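Local coordinates for nitrogen regulatory protein P-II (PDB 5D4N), which binds adenine nucleotides and bicarbonate as a carboxysome-associated PII-like signalling protein, probably acting as a regulator of carbon metabolism, at the interface of chains A and B. Numbering follows the deposited sequence. Chains: chain A/B, Nitrogen regulatory protein P-II.

The interface of chains A and B. Residues chain A 11, 67, 96, 98; chain B 13, 65, 94, 96.
The imidazole of B:His96 carries the methyl CG2 of A:Ile98 on one face, a CH-pi contact 3.6 Å from CG2 to the ring centroid and shifted toward the rim, while CE of A:Lys11 lies in plane at its edge. The patch joins beta-sheets of two subunits in the PII-family trimer: strand 7-17 of chain A meets strands 5-17 and 92-102 of chain B, 92-100 meets 92-102, and the two 63-70 strands meet. A:Ile98 and B:His96 run side by side. CD1 of A:Ile98 and CD of A:Lys11 share one face of the B:Phe94 phenyl ring, the first 3.6 Å from CD1 and the second near CD2; OE1 of B:Glu13 sits in plane at the ring edge. A:Lys11 has CG anti to the backbone N (chi1 -166°) and bends at chi3 (75°), bringing the ammonium NZ between B:His96 and B:Glu13. NZ donates to NE2 of B:His96 at 3.1 Å, tilted from the ring plane, and forms a salt bridge with OE1 of B:Glu13 at 2.7 Å, met on the syn side of the carboxylate. OE2 is 3.1 Å from NZ and also linked to it through water 1. The carboxylate would tend to keep the lysine charged, and accepting from NZ suggests that NE2 of B:His96 carries no hydrogen. CE of A:Lys11 lies over a face of the A:His96 ring, whose ND1 gives a long, bent bond (3.2 Å) to the backbone O of A:Lys11, 16° out of the ring plane, which may limit the turning of the ring. Farther along, A:Ile67 and B:Met65 meet tip to tip, CD1 to CE at 4.1 Å.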
loop_
_atom_site.group_PDB
_atom_site.type_symbol
_atom_site.label_atom_id
_atom_site.label_comp_id
_atom_site.label_asym_id
_atom_site.label_seq_id
_atom_site.Cartn_x
_atom_site.Cartn_y
_atom_site.Cartn_z
ATOM N N LYS A 11 -6.550 4.232 -7.050
ATOM C CA LYS A 11 -5.359 3.390 -6.994
ATOM C C LYS A 11 -5.814 1.999 -6.632
ATOM O O LYS A 11 -6.457 1.794 -5.594
ATOM C CB LYS A 11 -4.350 3.886 -5.962
ATOM C CG LYS A 11 -2.955 3.237 -6.121
ATOM C CD LYS A 11 -2.133 3.331 -4.844
ATOM C CE LYS A 11 -2.574 2.368 -3.774
ATOM N NZ LYS A 11 -1.674 2.490 -2.573
ATOM N N ILE A 67 0.279 -2.524 -7.841
ATOM C CA ILE A 67 -0.277 -1.236 -7.458
ATOM C C ILE A 67 -0.456 -0.490 -8.763
ATOM O O ILE A 67 0.518 -0.301 -9.502
ATOM C CB ILE A 67 0.710 -0.456 -6.536
ATOM C CG1 ILE A 67 0.967 -1.212 -5.226
ATOM C CG2 ILE A 67 0.182 0.966 -6.276
ATOM C CD1 ILE A 67 2.192 -0.617 -4.452
ATOM N N HIS A 96 -8.679 2.395 -3.996
ATOM C CA HIS A 96 -8.432 3.534 -3.100
ATOM C C HIS A 96 -8.686 4.827 -3.866
ATOM O O HIS A 96 -8.515 4.884 -5.104
ATOM C CB HIS A 96 -6.919 3.590 -2.732
ATOM C CG HIS A 96 -6.417 2.436 -1.925
ATOM N ND1 HIS A 96 -6.251 1.188 -2.494
ATOM C CD2 HIS A 96 -5.998 2.387 -0.635
ATOM C CE1 HIS A 96 -5.761 0.411 -1.521
ATOM N NE2 HIS A 96 -5.580 1.092 -0.400
ATOM N N ILE A 98 -7.031 8.429 -4.371
ATOM C CA ILE A 98 -5.774 9.129 -4.138
ATOM C C ILE A 98 -5.806 10.458 -4.865
ATOM O O ILE A 98 -6.731 10.736 -5.633
ATOM C CB ILE A 98 -4.529 8.299 -4.598
ATOM C CG1 ILE A 98 -4.612 7.985 -6.116
ATOM C CG2 ILE A 98 -4.377 6.984 -3.768
ATOM C CD1 ILE A 98 -3.255 7.583 -6.813
ATOM N N GLU B 13 2.917 8.005 -0.898
ATOM C CA GLU B 13 3.627 6.845 -1.438
ATOM C C GLU B 13 4.485 7.483 -2.523
ATOM O O GLU B 13 3.950 8.085 -3.456
ATOM C CB GLU B 13 2.701 5.782 -2.019
ATOM C CG GLU B 13 1.985 5.032 -0.904
ATOM C CD GLU B 13 0.988 3.984 -1.371
ATOM O OE1 GLU B 13 0.669 3.923 -2.584
ATOM O OE2 GLU B 13 0.504 3.224 -0.503
ATOM N N MET B 65 9.671 2.286 -2.747
ATOM C CA MET B 65 8.495 3.094 -2.419
ATOM C C MET B 65 8.685 3.592 -1.012
ATOM O O MET B 65 8.841 2.780 -0.079
ATOM C CB MET B 65 7.186 2.291 -2.539
ATOM C CG MET B 65 5.991 3.137 -2.118
ATOM S SD MET B 65 4.388 2.278 -2.537
ATOM C CE MET B 65 4.467 0.894 -1.433
ATOM N N PHE B 94 1.756 9.390 -4.761
ATOM C CA PHE B 94 0.324 9.216 -4.555
ATOM C C PHE B 94 0.004 9.754 -3.174
ATOM O O PHE B 94 0.647 9.363 -2.194
ATOM C CB PHE B 94 -0.038 7.741 -4.583
ATOM C CG PHE B 94 0.356 6.991 -5.836
ATOM C CD1 PHE B 94 0.328 7.612 -7.081
ATOM C CD2 PHE B 94 0.758 5.660 -5.765
ATOM C CE1 PHE B 94 0.649 6.897 -8.248
ATOM C CE2 PHE B 94 1.076 4.956 -6.927
ATOM C CZ PHE B 94 1.014 5.564 -8.144
ATOM N N HIS B 96 -2.693 9.964 -0.170
ATOM C CA HIS B 96 -3.898 9.315 0.339
ATOM C C HIS B 96 -4.423 10.070 1.550
ATOM O O HIS B 96 -3.651 10.663 2.306
ATOM C CB HIS B 96 -3.528 7.901 0.877
ATOM C CG HIS B 96 -2.993 6.939 -0.117
ATOM N ND1 HIS B 96 -1.715 7.094 -0.669
ATOM C CD2 HIS B 96 -3.529 5.782 -0.567
ATOM C CE1 HIS B 96 -1.557 6.056 -1.485
ATOM N NE2 HIS B 96 -2.611 5.246 -1.462
HETATM O O HOH W 1 -2.066 2.022 0.140
#